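Local coordinates for protein HIRA (Homo sapiens, PDB 5YJE) that cooperates with ASF1A to promote replication-independent chromatin assembly and is required for periodic repression of histone gene transcription during the cell cycle, at residues Thr98-Cys103 against Leu138-Ser143; Cys103-Val108 against Ser143-Leu148; Leu154-Val159 against Gly191-Asn196; Trp88-Thr93 against Ser116-Cys121. All coordinates share one frame; numbering follows the deposited sequence.

This C-terminal part of HIRA stacks four-stranded antiparallel sheets face against face, and each contact joins neighbouring sheets. Contacts 1 and 2 lie side by side between the same two sheets: contact 1 pairs their first strands, close and nearly parallel, contact 2 their second strands, further apart. Contact 3 sets a third strand against a second of the next sheet, contact 4 an outermost fourth strand against a third. Contacts 2, 3 and 4 are buried: contact 2 through valines and a cysteine with one weak serine-aspartate bond, contact 3 chiefly apolar, contact 4 largely aromatic, its outer end reaching a second subunit. Contact 1, partly buried, adds a serine-carbonyl bond and a water to small apolar residues.

Contact 1: Thr98-Cys103 against Leu138-Ser143; sequences TAAGSC and LHCTGS
Leu-138 begins the contact by laying its CB against Ala-100 CB, 3.7 Å away. Its CG stands anti to the carbonyl carbon (chi1 -74°), and CD1 beyond it rests at 4.1 Å from both Ala-99 CA and Thr-98 O. The Leu-138 backbone N is served by a water that accepts its hydrogen and also bonds Thr-98 OG1, so a single water joins the beginnings of the two segments. His-139 faces away and packs on Met-146 of the adjacent strand, leaving its backbone beside Ala-100. Cys-140 points back across: SG lies 3.6 Å from Gly-101 N and 3.8 Å from Ala-100 CB, while CB approaches Ser-102 CB. The small residues Ala-100 and Gly-101 allow the two backbones to come close, with strand axes 5.5 Å apart at only 10° from parallel. Each strand is the first of its own four-stranded antiparallel sheet, and such close, nearly parallel first strands are consistent with the inner edges of neighbouring blades in a beta-propeller-like fold. Thr-141 again faces away, its OG1 bonded to Leu-187 O of the following sheet. At Gly-142 the chain turns with positive phi and offers its carbonyl O to Ser-102 OG at 2.5 Å as modelled, a distance too short to be read closely, with the donor tilted 20° from the carbonyl plane. Ser-102 OG also accepts from the backbone N of Asp-104 and of Val-105, an ST turn, so three bonds hold this hydroxyl just past the ends of both strands.

Contact 2: Cys103-Val108 against Ser143-Leu148; sequences CDVVCV and SYVMAL
Val-105 overlaps Val-145 through one methyl each, CG2 to CG2 at 3.9 Å, the two branched side chains crossing obliquely. Its other methyl, CG1, rests over the backbone at Ser-143 CA, so the single side chain spans the start of the opposite strand. One step further along, Cys-107 brings SG to 3.8 Å from Val-145 CG1. That methyl, anti to its own backbone N (chi1 176°), is the branch of Val-145 that comes closer to the sulfur. Val-145 thus meets a valine with one branch and a thiol chiefly with the other, and Val-159 from the loop after strand 153-158 packs against both valines. The polar end of the contact is looser: Ser-143 OG donates a weak hydrogen bond of 3.3 Å to Asp-104 OD2, joining the two turns that precede the strands. Val-106 and Met-146 turn away; Met-146 packs on Ile-185 and Leu-187 of the following sheet. Between the strands the contact rests on side chains: Cys-107 CA and Val-145 CA are 7.7 Å apart. Second strands of two consecutive four-stranded sheets meeting through apolar residues in this way are consistent with blade-to-blade packing in a beta-propeller-like fold.

Contact 3: Leu154-Val159 against Gly191-Asn196; sequences LSVWDV and GIPVMN
Gly-191 O, the polar atom nearest the opposite segment, is met there by hydrocarbon: Val-156 CG1 comes to 3.4 Å, with CB and CG2 also close by. Val-156 holds CG1 anti to its backbone N (chi1 -178°), which lays that methyl against the carbonyl oxygen. Gly-191 itself has positive phi, and its CA also packs on the ring of Tyr-144. Val-156 CG2 reaches the ring of Pro-193 more distantly, at 4.3 Å from CG. The same proline is engaged more firmly by Leu-154, whose CD2 lies 3.8 Å from Pro-193 CG as the two side chains cross, with CD1 close to Pro-193 CB. The third strand of one four-stranded sheet here faces the second of the next, their axes 9.9 Å apart and running at 145°, consistent with stacked blades of a beta-propeller-like fold; Met-146, from the second strand of the first sheet, also packs on Pro-193. Leu-154 CD1 further meets Met-195 CE tip to tip at 3.8 Å. The methionine chain bends at chi2 and chi3 to bring that methyl there. Trp-157 points away from this interface, and its NE1 bonds Leu-209 O of a second subunit.

Contact 4: Trp88-Thr93 against Ser116-Cys121; sequences WETVLT and SVFSTC
Strands 88-92 and 116-119 run roughly antiparallel, at 155° with axes 10.1 Å apart, a gap bridged by side chains. Trp-88 covers the end where the second segment turns: CG sits between the backbone N and carbonyl carbon (chi1 64°), and Cys-121 C lies over one face of the indole, 3.5 Å from CD1. At the indole edge, NE1 donates a weak hydrogen bond to Thr-120 O, short at 2.8 Å but strongly bent at 122°. The far corner of the ring, CH2, meets Phe-118 CB at 3.9 Å, the two side chains crossing at about a right angle. Thr-90 then reaches Phe-118 tip to tip, its CG2 over the phenyl face in a CH-pi contact 4.2 Å from the centroid. Leu-92 CD2 lies at the phenyl edge, near its plane, 4.2 Å from Phe-118 CZ, and touches Ser-116 OG, which bonds Arg-124. Leu-79 of the neighbouring strand packs on both Trp-88 and Phe-118. Just beyond, Ser-119 OG bonds Glu-315 of a second subunit, and the same Glu-315 packs on Thr-120 and Cys-121. An outermost strand of one sheet laid over the third strand of the next by aromatic and aliphatic side chains is consistent with face-to-face stacking of blades in a beta-propeller-like fold.

Contact 1: Thr98-Cys103 against Leu138-Ser143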
loop_
_atom_site.group_PDB
_atom_site.type_symbol
_atom_site.label_atom_id
_atom_site.label_comp_id
_atom_site.label_asym_id
_atom_site.label_seq_id
_atom_site.Cartn_x
_atom_site.Cartn_y
_atom_site.Cartn_z
ATOM N N THR B 98 6.821 -27.075 8.022
ATOM C CA THR B 98 7.988 -26.955 7.151
ATOM C C THR B 98 8.840 -25.810 7.662
ATOM O O THR B 98 8.482 -25.125 8.618
ATOM C CB THR B 98 7.607 -26.772 5.654
ATOM O OG1 THR B 98 8.796 -26.706 4.861
ATOM C CG2 THR B 98 6.812 -25.478 5.382
ATOM N N ALA B 99 9.966 -25.583 6.995
ATOM C CA ALA B 99 10.917 -24.596 7.473
ATOM C C ALA B 99 11.783 -24.131 6.312
ATOM O O ALA B 99 11.905 -24.815 5.297
ATOM C CB ALA B 99 11.777 -25.169 8.610
ATOM N N ALA B 100 12.378 -22.949 6.472
ATOM C CA ALA B 100 13.340 -22.418 5.508
ATOM C C ALA B 100 14.281 -21.490 6.262
ATOM O O ALA B 100 14.049 -21.163 7.427
ATOM C CB ALA B 100 12.644 -21.699 4.342
ATOM N N GLY B 101 15.356 -21.073 5.606
ATOM C CA GLY B 101 16.343 -20.251 6.279
ATOM C C GLY B 101 17.377 -19.704 5.321
ATOM O O GLY B 101 17.607 -20.249 4.237
ATOM N N SER B 102 18.006 -18.613 5.750
ATOM C CA SER B 102 19.046 -17.959 4.973
ATOM C C SER B 102 20.226 -17.659 5.886
ATOM O O SER B 102 20.291 -18.155 7.012
ATOM C CB SER B 102 18.523 -16.672 4.333
ATOM O OG SER B 102 18.156 -15.720 5.327
ATOM N N CYS B 103 21.163 -16.837 5.420
ATOM C CA CYS B 103 22.207 -16.361 6.316
ATOM C C CYS B 103 21.664 -15.459 7.415
ATOM O O CYS B 103 22.375 -15.199 8.390
ATOM C CB CYS B 103 23.264 -15.608 5.517
ATOM S SG CYS B 103 22.572 -14.178 4.605
ATOM N N LEU B 138 7.931 -22.548 1.920
ATOM C CA LEU B 138 8.640 -21.395 2.433
ATOM C C LEU B 138 9.942 -21.230 1.674
ATOM O O LEU B 138 10.600 -22.211 1.327
ATOM C CB LEU B 138 8.965 -21.542 3.946
ATOM C CG LEU B 138 7.848 -21.379 4.971
ATOM C CD1 LEU B 138 8.355 -21.616 6.422
ATOM C CD2 LEU B 138 7.201 -19.986 4.831
ATOM N N HIS B 139 10.327 -19.975 1.460
ATOM C CA HIS B 139 11.644 -19.634 0.948
ATOM C C HIS B 139 12.183 -18.450 1.739
ATOM O O HIS B 139 11.410 -17.606 2.205
ATOM C CB HIS B 139 11.618 -19.254 -0.546
ATOM C CG HIS B 139 10.991 -20.283 -1.432
ATOM N ND1 HIS B 139 9.652 -20.610 -1.368
ATOM C CD2 HIS B 139 11.518 -21.042 -2.426
ATOM C CE1 HIS B 139 9.385 -21.542 -2.271
ATOM N NE2 HIS B 139 10.499 -21.818 -2.927
ATOM N N CYS B 140 13.515 -18.380 1.865
ATOM C CA CYS B 140 14.186 -17.181 2.359
ATOM C C CYS B 140 15.370 -16.831 1.477
ATOM O O CYS B 140 16.075 -17.703 0.967
ATOM C CB CYS B 140 14.718 -17.301 3.792
ATOM S SG CYS B 140 13.559 -18.088 4.804
ATOM N N THR B 141 15.571 -15.528 1.324
ATOM C CA THR B 141 16.749 -14.955 0.706
ATOM C C THR B 141 17.091 -13.758 1.565
ATOM O O THR B 141 16.287 -12.826 1.659
ATOM C CB THR B 141 16.474 -14.526 -0.741
ATOM O OG1 THR B 141 16.020 -15.644 -1.509
ATOM C CG2 THR B 141 17.722 -13.937 -1.387
ATOM N N GLY B 142 18.250 -13.786 2.205
ATOM C CA GLY B 142 18.541 -12.713 3.142
ATOM C C GLY B 142 17.429 -12.580 4.163
ATOM O O GLY B 142 16.989 -13.559 4.776
ATOM N N SER B 143 16.935 -11.368 4.332
ATOM C CA SER B 143 15.886 -11.091 5.305
ATOM C C SER B 143 14.488 -11.152 4.709
ATOM O O SER B 143 13.531 -10.701 5.352
ATOM C CB SER B 143 16.124 -9.722 5.940
ATOM O OG SER B 143 17.437 -9.660 6.477
HETATM O O HOH W 1 9.052 -25.370 2.142
#

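Contact 2: Cys103-Val108 against Ser143-Leu148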
loop_
_atom_site.group_PDB
_atom_site.type_symbol
_atom_site.label_atom_id
_atom_site.label_comp_id
_atom_site.label_asym_id
_atom_site.label_seq_id
_atom_site.Cartn_x
_atom_site.Cartn_y
_atom_site.Cartn_z
ATOM N N CYS B 103 21.163 -16.837 5.420
ATOM C CA CYS B 103 22.207 -16.361 6.316
ATOM C C CYS B 103 21.664 -15.459 7.415
ATOM O O CYS B 103 22.375 -15.199 8.390
ATOM C CB CYS B 103 23.264 -15.608 5.517
ATOM S SG CYS B 103 22.572 -14.178 4.605
ATOM N N ASP B 104 20.432 -14.978 7.292
ATOM C CA ASP B 104 19.901 -13.969 8.193
ATOM C C ASP B 104 18.766 -14.471 9.057
ATOM O O ASP B 104 18.654 -14.058 10.210
ATOM C CB ASP B 104 19.406 -12.762 7.401
ATOM C CG ASP B 104 20.526 -11.981 6.790
ATOM O OD1 ASP B 104 21.661 -12.067 7.304
ATOM O OD2 ASP B 104 20.270 -11.282 5.796
ATOM N N VAL B 105 17.903 -15.340 8.534
ATOM C CA VAL B 105 16.724 -15.757 9.271
ATOM C C VAL B 105 16.543 -17.258 9.144
ATOM O O VAL B 105 17.090 -17.909 8.260
ATOM C CB VAL B 105 15.428 -15.047 8.807
ATOM C CG1 VAL B 105 15.653 -13.556 8.595
ATOM C CG2 VAL B 105 14.895 -15.697 7.573
ATOM N N VAL B 106 15.761 -17.796 10.065
ATOM C CA VAL B 106 15.208 -19.134 9.975
ATOM C C VAL B 106 13.731 -18.967 10.247
ATOM O O VAL B 106 13.355 -18.301 11.212
ATOM C CB VAL B 106 15.842 -20.097 11.005
ATOM C CG1 VAL B 106 15.061 -21.389 11.070
ATOM C CG2 VAL B 106 17.299 -20.358 10.692
ATOM N N CYS B 107 12.886 -19.539 9.417
ATOM C CA CYS B 107 11.468 -19.414 9.692
ATOM C C CYS B 107 10.822 -20.776 9.599
ATOM O O CYS B 107 11.318 -21.670 8.910
ATOM C CB CYS B 107 10.791 -18.427 8.742
ATOM S SG CYS B 107 11.217 -18.772 7.081
ATOM N N VAL B 108 9.724 -20.932 10.331
ATOM C CA VAL B 108 9.008 -22.194 10.399
ATOM C C VAL B 108 7.538 -21.903 10.190
ATOM O O VAL B 108 7.023 -20.873 10.645
ATOM C CB VAL B 108 9.227 -22.955 11.738
ATOM C CG1 VAL B 108 10.679 -23.462 11.861
ATOM C CG2 VAL B 108 8.861 -22.099 12.904
ATOM N N SER B 143 16.935 -11.368 4.332
ATOM C CA SER B 143 15.886 -11.091 5.305
ATOM C C SER B 143 14.488 -11.152 4.709
ATOM O O SER B 143 13.531 -10.701 5.352
ATOM C CB SER B 143 16.124 -9.722 5.940
ATOM O OG SER B 143 17.437 -9.660 6.477
ATOM N N TYR B 144 14.351 -11.672 3.490
ATOM C CA TYR B 144 13.057 -11.813 2.843
ATOM C C TYR B 144 12.512 -13.214 3.084
ATOM O O TYR B 144 13.209 -14.214 2.859
ATOM C CB TYR B 144 13.162 -11.513 1.345
ATOM C CG TYR B 144 13.499 -10.059 1.031
ATOM C CD1 TYR B 144 12.529 -9.063 1.111
ATOM C CD2 TYR B 144 14.790 -9.688 0.654
ATOM C CE1 TYR B 144 12.844 -7.715 0.812
ATOM C CE2 TYR B 144 15.113 -8.349 0.372
ATOM C CZ TYR B 144 14.138 -7.374 0.447
ATOM O OH TYR B 144 14.467 -6.066 0.149
ATOM N N VAL B 145 11.275 -13.279 3.563
ATOM C CA VAL B 145 10.574 -14.527 3.810
ATOM C C VAL B 145 9.371 -14.562 2.892
ATOM O O VAL B 145 8.594 -13.603 2.843
ATOM C CB VAL B 145 10.141 -14.669 5.286
ATOM C CG1 VAL B 145 9.324 -15.954 5.481
ATOM C CG2 VAL B 145 11.370 -14.677 6.194
ATOM N N MET B 146 9.229 -15.659 2.163
ATOM C CA MET B 146 8.147 -15.850 1.213
ATOM C C MET B 146 7.342 -17.076 1.629
ATOM O O MET B 146 7.905 -18.144 1.854
ATOM C CB MET B 146 8.693 -16.009 -0.209
ATOM C CG MET B 146 7.613 -16.253 -1.248
ATOM S SD MET B 146 8.180 -16.227 -2.977
ATOM C CE MET B 146 9.185 -17.670 -3.149
ATOM N N ALA B 147 6.032 -16.917 1.735
ATOM C CA ALA B 147 5.130 -18.017 2.025
ATOM C C ALA B 147 4.158 -18.200 0.861
ATOM O O ALA B 147 3.498 -17.239 0.438
ATOM C CB ALA B 147 4.374 -17.762 3.331
ATOM N N LEU B 148 4.087 -19.425 0.342
ATOM C CA LEU B 148 3.083 -19.840 -0.638
ATOM C C LEU B 148 2.082 -20.751 0.065
ATOM O O LEU B 148 2.469 -21.790 0.614
ATOM C CB LEU B 148 3.728 -20.582 -1.816
ATOM C CG LEU B 148 4.098 -19.884 -3.135
ATOM C CD1 LEU B 148 5.328 -19.007 -3.016
ATOM C CD2 LEU B 148 4.337 -20.922 -4.205
#

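Contact 3: Leu154-Val159 against Gly191-Asn196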
loop_
_atom_site.group_PDB
_atom_site.type_symbol
_atom_site.label_atom_id
_atom_site.label_comp_id
_atom_site.label_asym_id
_atom_site.label_seq_id
_atom_site.Cartn_x
_atom_site.Cartn_y
_atom_site.Cartn_z
ATOM N N LEU B 154 0.621 -15.839 -2.331
ATOM C CA LEU B 154 2.054 -15.668 -2.176
ATOM C C LEU B 154 2.273 -14.414 -1.350
ATOM O O LEU B 154 1.643 -13.379 -1.614
ATOM C CB LEU B 154 2.727 -15.540 -3.560
ATOM C CG LEU B 154 4.259 -15.493 -3.675
ATOM C CD1 LEU B 154 4.651 -15.848 -5.108
ATOM C CD2 LEU B 154 4.872 -14.169 -3.296
ATOM N N SER B 155 3.148 -14.498 -0.357
ATOM C CA SER B 155 3.471 -13.344 0.472
ATOM C C SER B 155 4.976 -13.233 0.626
ATOM O O SER B 155 5.698 -14.237 0.646
ATOM C CB SER B 155 2.845 -13.419 1.862
ATOM O OG SER B 155 1.435 -13.356 1.820
ATOM N N VAL B 156 5.451 -11.999 0.697
ATOM C CA VAL B 156 6.862 -11.733 0.932
ATOM C C VAL B 156 6.949 -10.636 1.974
ATOM O O VAL B 156 6.273 -9.606 1.870
ATOM C CB VAL B 156 7.630 -11.324 -0.344
ATOM C CG1 VAL B 156 9.114 -11.108 -0.028
ATOM C CG2 VAL B 156 7.455 -12.370 -1.447
ATOM N N TRP B 157 7.753 -10.875 2.995
ATOM C CA TRP B 157 8.007 -9.893 4.027
ATOM C C TRP B 157 9.498 -9.640 4.106
ATOM O O TRP B 157 10.310 -10.561 3.955
ATOM C CB TRP B 157 7.488 -10.357 5.380
ATOM C CG TRP B 157 6.017 -10.542 5.446
ATOM C CD1 TRP B 157 5.072 -9.583 5.703
ATOM C CD2 TRP B 157 5.308 -11.778 5.302
ATOM N NE1 TRP B 157 3.812 -10.147 5.708
ATOM C CE2 TRP B 157 3.931 -11.495 5.465
ATOM C CE3 TRP B 157 5.705 -13.094 5.053
ATOM C CZ2 TRP B 157 2.953 -12.481 5.382
ATOM C CZ3 TRP B 157 4.733 -14.079 4.969
ATOM C CH2 TRP B 157 3.376 -13.769 5.137
ATOM N N ASP B 158 9.837 -8.376 4.296
ATOM C CA ASP B 158 11.184 -7.963 4.664
ATOM C C ASP B 158 11.211 -7.997 6.186
ATOM O O ASP B 158 10.725 -7.077 6.840
ATOM C CB ASP B 158 11.471 -6.575 4.095
ATOM C CG ASP B 158 12.851 -6.053 4.443
ATOM O OD1 ASP B 158 13.493 -6.539 5.397
ATOM O OD2 ASP B 158 13.283 -5.094 3.777
ATOM N N VAL B 159 11.752 -9.068 6.772
ATOM C CA VAL B 159 11.687 -9.127 8.235
ATOM C C VAL B 159 12.688 -8.168 8.863
ATOM O O VAL B 159 12.508 -7.764 10.013
ATOM C CB VAL B 159 11.891 -10.554 8.791
ATOM C CG1 VAL B 159 10.844 -11.507 8.220
ATOM C CG2 VAL B 159 13.274 -11.035 8.506
ATOM N N GLY B 191 13.862 -9.520 -2.733
ATOM C CA GLY B 191 12.572 -9.994 -2.265
ATOM C C GLY B 191 11.519 -10.045 -3.347
ATOM O O GLY B 191 10.318 -9.971 -3.041
ATOM N N ILE B 192 11.934 -10.164 -4.598
ATOM C CA ILE B 192 11.029 -10.248 -5.733
ATOM C C ILE B 192 10.803 -11.719 -6.063
ATOM O O ILE B 192 11.785 -12.462 -6.225
ATOM C CB ILE B 192 11.600 -9.478 -6.930
ATOM C CG1 ILE B 192 11.725 -8.005 -6.523
ATOM C CG2 ILE B 192 10.760 -9.726 -8.193
ATOM C CD1 ILE B 192 11.842 -7.051 -7.678
ATOM N N PRO B 193 9.556 -12.184 -6.119
ATOM C CA PRO B 193 9.308 -13.567 -6.529
ATOM C C PRO B 193 9.235 -13.712 -8.042
ATOM O O PRO B 193 8.639 -12.900 -8.756
ATOM C CB PRO B 193 7.958 -13.895 -5.870
ATOM C CG PRO B 193 7.260 -12.571 -5.762
ATOM C CD PRO B 193 8.316 -11.485 -5.727
ATOM N N VAL B 194 9.855 -14.787 -8.517
ATOM C CA VAL B 194 9.897 -15.156 -9.924
ATOM C C VAL B 194 9.395 -16.592 -10.055
ATOM O O VAL B 194 9.839 -17.484 -9.321
ATOM C CB VAL B 194 11.321 -15.014 -10.498
ATOM C CG1 VAL B 194 11.323 -15.263 -11.975
ATOM C CG2 VAL B 194 11.858 -13.629 -10.191
ATOM N N MET B 195 8.465 -16.800 -10.982
ATOM C CA MET B 195 7.881 -18.091 -11.319
ATOM C C MET B 195 8.292 -18.416 -12.752
ATOM O O MET B 195 7.873 -17.735 -13.698
ATOM C CB MET B 195 6.362 -18.035 -11.177
ATOM C CG MET B 195 5.901 -17.416 -9.874
ATOM S SD MET B 195 5.728 -18.624 -8.539
ATOM C CE MET B 195 6.868 -17.971 -7.339
ATOM N N ASN B 196 9.135 -19.433 -12.903
ATOM C CA ASN B 196 9.552 -19.933 -14.204
ATOM C C ASN B 196 8.686 -21.148 -14.535
ATOM O O ASN B 196 8.819 -22.206 -13.897
ATOM C CB ASN B 196 11.035 -20.302 -14.202
ATOM C CG ASN B 196 11.689 -20.057 -15.537
ATOM O OD1 ASN B 196 12.217 -19.011 -15.785
ATOM N ND2 ASN B 196 11.576 -21.003 -16.437
#

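Contact 4: Trp88-Thr93 against Ser116-Cys121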
loop_
_atom_site.group_PDB
_atom_site.type_symbol
_atom_site.label_atom_id
_atom_site.label_comp_id
_atom_site.label_asym_id
_atom_site.label_seq_id
_atom_site.Cartn_x
_atom_site.Cartn_y
_atom_site.Cartn_z
ATOM N N TRP B 88 21.828 -23.501 17.870
ATOM C CA TRP B 88 20.836 -22.915 18.760
ATOM C C TRP B 88 19.547 -23.730 18.700
ATOM O O TRP B 88 19.362 -24.583 17.825
ATOM C CB TRP B 88 20.598 -21.428 18.442
ATOM C CG TRP B 88 20.016 -21.045 17.099
ATOM C CD1 TRP B 88 20.691 -20.512 16.029
ATOM C CD2 TRP B 88 18.637 -21.096 16.709
ATOM N NE1 TRP B 88 19.825 -20.255 14.991
ATOM C CE2 TRP B 88 18.557 -20.601 15.382
ATOM C CE3 TRP B 88 17.462 -21.506 17.347
ATOM C CZ2 TRP B 88 17.348 -20.516 14.687
ATOM C CZ3 TRP B 88 16.263 -21.416 16.659
ATOM C CH2 TRP B 88 16.214 -20.927 15.340
ATOM N N GLU B 89 18.666 -23.510 19.675
ATOM C CA GLU B 89 17.374 -24.176 19.633
ATOM C C GLU B 89 16.324 -23.334 20.348
ATOM O O GLU B 89 16.624 -22.307 20.954
ATOM C CB GLU B 89 17.450 -25.598 20.202
ATOM C CG GLU B 89 17.913 -25.735 21.620
ATOM C CD GLU B 89 18.061 -27.205 22.014
ATOM O OE1 GLU B 89 18.907 -27.892 21.403
ATOM O OE2 GLU B 89 17.319 -27.697 22.907
ATOM N N THR B 90 15.072 -23.761 20.216
ATOM C CA THR B 90 13.929 -23.031 20.737
ATOM C C THR B 90 12.752 -23.989 20.685
ATOM O O THR B 90 12.842 -25.071 20.090
ATOM C CB THR B 90 13.651 -21.726 19.944
ATOM O OG1 THR B 90 12.754 -20.907 20.682
ATOM C CG2 THR B 90 13.000 -21.975 18.564
ATOM N N VAL B 91 11.647 -23.578 21.314
ATOM C CA VAL B 91 10.419 -24.363 21.311
ATOM C C VAL B 91 9.274 -23.530 20.746
ATOM O O VAL B 91 9.257 -22.296 20.822
ATOM C CB VAL B 91 10.052 -24.885 22.715
ATOM C CG1 VAL B 91 11.087 -25.895 23.187
ATOM C CG2 VAL B 91 9.949 -23.748 23.683
ATOM N N LEU B 92 8.302 -24.233 20.181
ATOM C CA LEU B 92 7.072 -23.657 19.674
ATOM C C LEU B 92 5.925 -24.451 20.279
ATOM O O LEU B 92 6.117 -25.572 20.749
ATOM C CB LEU B 92 7.024 -23.699 18.125
ATOM C CG LEU B 92 8.036 -22.703 17.544
ATOM C CD1 LEU B 92 9.363 -23.343 17.233
ATOM C CD2 LEU B 92 7.471 -21.923 16.352
ATOM N N THR B 93 4.734 -23.858 20.287
ATOM C CA THR B 93 3.576 -24.487 20.911
ATOM C C THR B 93 2.667 -25.187 19.913
ATOM O O THR B 93 1.555 -25.569 20.286
ATOM C CB THR B 93 2.762 -23.453 21.724
ATOM O OG1 THR B 93 2.320 -22.383 20.877
ATOM C CG2 THR B 93 3.598 -22.875 22.857
ATOM N N SER B 116 6.463 -18.427 12.065
ATOM C CA SER B 116 7.338 -17.774 13.032
ATOM C C SER B 116 8.713 -17.552 12.425
ATOM O O SER B 116 9.207 -18.362 11.641
ATOM C CB SER B 116 7.458 -18.575 14.331
ATOM O OG SER B 116 6.192 -18.700 14.972
ATOM N N VAL B 117 9.315 -16.426 12.766
ATOM C CA VAL B 117 10.562 -15.997 12.153
ATOM C C VAL B 117 11.579 -15.742 13.264
ATOM O O VAL B 117 11.298 -15.001 14.216
ATOM C CB VAL B 117 10.345 -14.754 11.263
ATOM C CG1 VAL B 117 11.659 -14.281 10.650
ATOM C CG2 VAL B 117 9.290 -15.067 10.171
ATOM N N PHE B 118 12.749 -16.368 13.134
ATOM C CA PHE B 118 13.821 -16.379 14.116
ATOM C C PHE B 118 15.107 -15.826 13.512
ATOM O O PHE B 118 15.386 -15.992 12.315
ATOM C CB PHE B 118 14.071 -17.798 14.648
ATOM C CG PHE B 118 12.912 -18.353 15.387
ATOM C CD1 PHE B 118 11.943 -19.091 14.732
ATOM C CD2 PHE B 118 12.757 -18.093 16.746
ATOM C CE1 PHE B 118 10.842 -19.579 15.423
ATOM C CE2 PHE B 118 11.658 -18.559 17.439
ATOM C CZ PHE B 118 10.702 -19.320 16.784
ATOM N N SER B 119 15.886 -15.159 14.360
ATOM C CA SER B 119 17.159 -14.600 13.939
ATOM C C SER B 119 18.173 -15.708 13.678
ATOM O O SER B 119 17.951 -16.892 13.964
ATOM C CB SER B 119 17.715 -13.650 14.999
ATOM O OG SER B 119 18.306 -14.384 16.069
ATOM N N THR B 120 19.320 -15.289 13.152
ATOM C CA THR B 120 20.361 -16.238 12.794
ATOM C C THR B 120 20.891 -16.976 14.016
ATOM O O THR B 120 21.277 -18.148 13.917
ATOM C CB THR B 120 21.471 -15.503 12.044
ATOM O OG1 THR B 120 22.636 -16.330 11.972
ATOM C CG2 THR B 120 21.792 -14.164 12.715
ATOM N N CYS B 121 20.877 -16.340 15.187
ATOM C CA CYS B 121 21.260 -17.025 16.416
ATOM C C CYS B 121 20.061 -17.300 17.335
ATOM O O CYS B 121 20.227 -17.416 18.556
ATOM C CB CYS B 121 22.352 -16.237 17.144
ATOM S SG CYS B 121 21.786 -14.708 17.854
#